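Local coordinates for protein CG8862 (Drosophila melanogaster, PDB 3ISM) that is endonuclease G, a magnesium-dependent mitochondrial nuclease that probably cleaves both DNA and RNA and is caught here with its protein inhibitor, at residues Ser95-Gly100 against Pro126-Gly131; Thr188-Val193 against Met210-Ile215. All coordinates share one frame; numbering follows the deposited sequence.

Interaction 1 of 2, residues Ser95-Gly100 against Pro126-Gly131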
# COMPACT_ATOMS: atom_id res chain seq x y z
N SER B 95 -22.13 1.54 -3.73
CA SER B 95 -20.99 1.87 -2.90
C SER B 95 -20.84 3.37 -2.69
O SER B 95 -20.16 3.81 -1.77
CB SER B 95 -19.71 1.32 -3.54
OG SER B 95 -19.47 1.92 -4.81
N GLY B 96 -21.47 4.14 -3.56
CA GLY B 96 -21.31 5.59 -3.58
C GLY B 96 -20.18 5.99 -4.51
O GLY B 96 -19.75 7.15 -4.50
N TYR B 97 -19.69 5.04 -5.31
CA TYR B 97 -18.55 5.27 -6.21
C TYR B 97 -18.81 4.75 -7.62
O TYR B 97 -19.52 3.76 -7.81
CB TYR B 97 -17.27 4.62 -5.66
CG TYR B 97 -16.83 5.16 -4.32
CD1 TYR B 97 -16.17 6.38 -4.23
CD2 TYR B 97 -17.08 4.44 -3.15
CE1 TYR B 97 -15.78 6.89 -3.01
CE2 TYR B 97 -16.69 4.94 -1.92
CZ TYR B 97 -16.04 6.17 -1.85
OH TYR B 97 -15.65 6.66 -0.62
N ASP B 98 -18.22 5.41 -8.59
CA ASP B 98 -18.31 5.00 -9.97
C ASP B 98 -17.21 3.97 -10.21
O ASP B 98 -16.18 4.00 -9.54
CB ASP B 98 -18.03 6.20 -10.88
CG ASP B 98 -19.24 7.05 -11.14
OD1 ASP B 98 -20.29 6.86 -10.48
OD2 ASP B 98 -19.15 7.91 -12.04
N ARG B 99 -17.42 3.07 -11.17
CA ARG B 99 -16.32 2.29 -11.74
C ARG B 99 -15.56 3.21 -12.69
O ARG B 99 -16.01 3.48 -13.83
CB ARG B 99 -16.86 1.07 -12.50
CG ARG B 99 -17.62 0.09 -11.63
CD ARG B 99 -18.55 -0.79 -12.43
NE ARG B 99 -19.74 -0.07 -12.86
CZ ARG B 99 -20.87 -0.64 -13.28
NH1 ARG B 99 -20.99 -1.96 -13.32
NH2 ARG B 99 -21.89 0.12 -13.65
N GLY B 100 -14.43 3.71 -12.22
CA GLY B 100 -13.71 4.76 -12.97
C GLY B 100 -12.56 4.23 -13.79
O GLY B 100 -11.60 3.65 -13.23
N PRO B 126 -12.48 2.86 -7.77
CA PRO B 126 -13.59 3.65 -7.26
C PRO B 126 -13.30 5.13 -7.34
O PRO B 126 -12.30 5.61 -6.79
CB PRO B 126 -13.73 3.18 -5.80
CG PRO B 126 -13.15 1.80 -5.82
CD PRO B 126 -11.98 1.91 -6.77
N GLN B 127 -14.15 5.84 -8.07
CA GLN B 127 -14.06 7.28 -8.18
C GLN B 127 -15.40 7.90 -7.84
O GLN B 127 -16.45 7.34 -8.19
CB GLN B 127 -13.66 7.68 -9.60
CG GLN B 127 -12.30 7.14 -10.03
CD GLN B 127 -11.87 7.69 -11.37
OE1 GLN B 127 -12.65 7.77 -12.30
NE2 GLN B 127 -10.60 8.10 -11.46
N VAL B 128 -15.36 9.03 -7.14
CA VAL B 128 -16.53 9.92 -7.02
C VAL B 128 -17.09 10.20 -8.41
O VAL B 128 -16.33 10.46 -9.35
CB VAL B 128 -16.12 11.24 -6.30
CG1 VAL B 128 -17.24 12.27 -6.32
CG2 VAL B 128 -15.68 10.94 -4.86
N GLY B 129 -18.41 10.12 -8.54
CA GLY B 129 -19.06 10.26 -9.83
C GLY B 129 -19.24 11.70 -10.27
O GLY B 129 -18.38 12.25 -10.95
N GLN B 130 -20.39 12.27 -9.92
CA GLN B 130 -20.67 13.69 -10.10
C GLN B 130 -19.61 14.51 -9.40
O GLN B 130 -19.32 14.29 -8.21
CB GLN B 130 -22.04 14.03 -9.51
CG GLN B 130 -23.22 13.60 -10.36
CD GLN B 130 -24.55 13.85 -9.66
OE1 GLN B 130 -25.14 14.93 -9.78
NE2 GLN B 130 -25.04 12.84 -8.95
N GLY B 131 -19.02 15.44 -10.13
CA GLY B 131 -17.96 16.28 -9.59
C GLY B 131 -16.56 15.71 -9.68
O GLY B 131 -15.61 16.31 -9.15
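Two backbone hydrogen bonds pair Asp-98 with Gln-127 in antiparallel register. Asp-98 N reaches Gln-127 O at 2.6 Å. Gln-127 N returns to Asp-98 O at 3.1 Å, both bonds nearly straight and in the plane of the accepting carbonyl. Next along, Arg-99 and Pro-126 form a non-hydrogen-bonded pair, a position where proline's missing N-H costs no bond across the strands. The apolar part flanks the pairing: Tyr-97 CB, just ahead of Asp-98, meets Pro-126 CB at 3.8 Å, the two side chains crossing obliquely, while the ring turns an edge to the Gln-127–Val-128 peptide and its hydroxyl is hydrogen-bonded to Glu-177. Glycines admit the polar groups. Asp-98 OD2 sits 3.2 Å from Gly-129 CA, and the extended Gln-127 chain lays its carboxamide against Gly-100, CD to CA 3.8 Å. The Asp-98 carboxylate is held by Asn-133 through OD2 and by a salt bridge from OD1 to Arg-134, which probably keeps it ionised and positions Asn-133, known to bind magnesium in this protein and the predicted catalytic ligand. Asp-98, Arg-99, Gly-100 and the predicted proton acceptor His-101 spell the DRGH signature of the DNA/RNA non-specific endonucleases, at the start of their ββα-metal motif, whose two strands pair here.

Interaction 2 of 2, residues Thr188-Val193 against Met210-Ile215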
# COMPACT_ATOMS: atom_id res chain seq x y z
N THR B 188 -7.16 8.01 -2.60
CA THR B 188 -7.37 9.37 -2.09
C THR B 188 -7.26 10.37 -3.27
O THR B 188 -7.88 11.41 -3.25
CB THR B 188 -6.33 9.75 -0.99
OG1 THR B 188 -5.01 9.86 -1.56
CG2 THR B 188 -6.32 8.71 0.11
N HIS B 189 -6.45 10.01 -4.26
CA HIS B 189 -6.08 10.91 -5.38
C HIS B 189 -5.76 10.06 -6.60
O HIS B 189 -5.52 8.86 -6.48
CB HIS B 189 -4.83 11.75 -5.05
CG HIS B 189 -4.97 12.70 -3.91
ND1 HIS B 189 -4.98 12.29 -2.59
CD2 HIS B 189 -5.03 14.06 -3.87
CE1 HIS B 189 -5.09 13.35 -1.80
NE2 HIS B 189 -5.12 14.43 -2.55
N PHE B 190 -5.72 10.69 -7.77
CA PHE B 190 -5.22 10.05 -8.99
C PHE B 190 -4.25 10.99 -9.70
O PHE B 190 -4.32 12.19 -9.53
CB PHE B 190 -6.38 9.70 -9.92
CG PHE B 190 -7.33 8.67 -9.37
CD1 PHE B 190 -7.09 7.32 -9.56
CD2 PHE B 190 -8.47 9.07 -8.66
CE1 PHE B 190 -7.96 6.36 -9.03
CE2 PHE B 190 -9.35 8.12 -8.14
CZ PHE B 190 -9.10 6.76 -8.32
N TYR B 191 -3.34 10.46 -10.50
CA TYR B 191 -2.41 11.31 -11.26
C TYR B 191 -2.47 10.97 -12.73
O TYR B 191 -2.90 9.88 -13.10
CB TYR B 191 -0.94 11.12 -10.79
CG TYR B 191 -0.46 9.69 -10.94
CD1 TYR B 191 -0.05 9.18 -12.17
CD2 TYR B 191 -0.42 8.85 -9.84
CE1 TYR B 191 0.35 7.86 -12.30
CE2 TYR B 191 -0.01 7.54 -9.94
CZ TYR B 191 0.37 7.06 -11.17
OH TYR B 191 0.77 5.76 -11.25
N LYS B 192 -2.01 11.90 -13.56
CA LYS B 192 -1.62 11.62 -14.93
C LYS B 192 -0.27 12.28 -15.15
O LYS B 192 -0.09 13.46 -14.86
CB LYS B 192 -2.63 12.18 -15.94
CG LYS B 192 -3.90 11.34 -16.07
CD LYS B 192 -4.76 11.85 -17.22
CE LYS B 192 -6.10 11.11 -17.32
NZ LYS B 192 -5.93 9.69 -17.75
N VAL B 193 0.68 11.50 -15.65
CA VAL B 193 1.98 12.03 -16.00
C VAL B 193 2.16 11.80 -17.49
O VAL B 193 2.03 10.68 -17.97
CB VAL B 193 3.13 11.40 -15.15
CG1 VAL B 193 4.50 11.98 -15.57
CG2 VAL B 193 2.90 11.66 -13.65
N MET B 210 -5.09 14.93 -8.88
CA MET B 210 -6.41 15.44 -8.51
C MET B 210 -6.98 14.58 -7.40
O MET B 210 -6.85 13.38 -7.45
CB MET B 210 -7.35 15.45 -9.71
CG MET B 210 -6.88 16.36 -10.85
SD MET B 210 -7.93 16.23 -12.31
CE MET B 210 -9.50 16.83 -11.71
N PRO B 211 -7.62 15.21 -6.39
CA PRO B 211 -8.16 14.42 -5.29
C PRO B 211 -9.44 13.69 -5.73
O PRO B 211 -10.22 14.22 -6.53
CB PRO B 211 -8.45 15.48 -4.22
CG PRO B 211 -8.79 16.74 -5.03
CD PRO B 211 -7.89 16.66 -6.24
N ASN B 212 -9.63 12.49 -5.20
CA ASN B 212 -10.80 11.69 -5.48
C ASN B 212 -11.98 12.20 -4.64
O ASN B 212 -12.41 11.56 -3.68
CB ASN B 212 -10.49 10.21 -5.19
CG ASN B 212 -11.57 9.25 -5.69
OD1 ASN B 212 -12.47 9.64 -6.41
ND2 ASN B 212 -11.44 7.95 -5.31
N GLN B 213 -12.49 13.37 -5.01
CA GLN B 213 -13.60 13.98 -4.29
C GLN B 213 -14.37 14.87 -5.24
O GLN B 213 -13.92 15.12 -6.36
CB GLN B 213 -13.08 14.81 -3.10
CG GLN B 213 -12.23 15.99 -3.51
CD GLN B 213 -11.32 16.47 -2.39
OE1 GLN B 213 -10.83 15.68 -1.57
NE2 GLN B 213 -11.06 17.78 -2.38
N VAL B 214 -15.52 15.38 -4.80
CA VAL B 214 -16.24 16.39 -5.58
C VAL B 214 -15.38 17.64 -5.78
O VAL B 214 -14.96 18.30 -4.83
CB VAL B 214 -17.61 16.74 -4.96
CG1 VAL B 214 -18.22 17.98 -5.64
CG2 VAL B 214 -18.56 15.55 -5.07
N ILE B 215 -15.08 17.93 -7.05
CA ILE B 215 -14.37 19.14 -7.43
C ILE B 215 -15.34 20.06 -8.16
O ILE B 215 -16.12 19.60 -8.99
CB ILE B 215 -13.17 18.82 -8.36
CG1 ILE B 215 -12.13 17.99 -7.61
CG2 ILE B 215 -12.51 20.12 -8.86
CD1 ILE B 215 -11.08 17.43 -8.50
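Where the hairpin strands part, Asn-212 sits at the centre of an inverse gamma turn yet still bonds back across. Its N lies 2.8 Å from Thr-188 O and the bond is straight at the hydrogen (171°), but the donor stands 38° out of the carbonyl plane. A weak bond from Gln-213 N to Pro-211 O closes the turn. The pairing proper is regular: Phe-190 and Met-210 exchange two backbone bonds, N to O 2.9 Å each way, nearly along the C=O axes. Pro-211, lacking an N-H, faces His-189 in the adjoining non-hydrogen-bonded pair. There the imidazole crosses the proline obliquely, His-189 CD2 lying 3.7 Å from Pro-211 CB. A hydrogen bond between His-189 ND1 and Thr-188 OG1 (2.6 Å), with the hydroxyl at the ring edge and in its plane, helps set the ring's rotation; OG1 also bonds to the backbone of Leu-161 and Leu-163.

With CG anti to its backbone N, the Asn-212 side chain runs alongside Phe-190, pointing the same way. Phe-190 CE2 meets Asn-212 CG edge-on at 3.5 Å, ring and amide planes 67° apart. Asparagine suits the spot because both amide ends find backbone partners: ND2 donates to Pro-187 O and Pro-126 O, and OD1 accepts from Val-128 N. On the same side of the sheet as Phe-190, Met-210 leads away onto Ala-136 and Trp-137 of helix 136-146. Strand 189-197 is flanked by strands 203-211 and 153-161, with a classic beta bulge at Thr-188 and His-189 opposite Leu-161, while Phe-190 packs on strand 124-127.

In the fold
Both contacts are partly buried antiparallel pairings, but they hold different elements. Interaction 1 joins the two-stranded sheet of the metal finger, whereas interaction 2 closes the open end of a hairpin in the large mixed sheet. Their centres are 12 Å apart and they touch directly: besides the Asn-212 amide, Gly-131 O and Ile-215 N make a probable hydrogen bond, so the hairpin's exit loop backs the finger. Chemistry follows place. Interaction 1, near the magnesium site, sets the Asp-98 carboxylate and a glutamine amide against glycines, while Arg-99 forms a salt bridge to Asp-330 of the CG4930 chain; interaction 2 adds aromatic, proline and amide packing to its backbone bonds, untouched by other chains of the assembly.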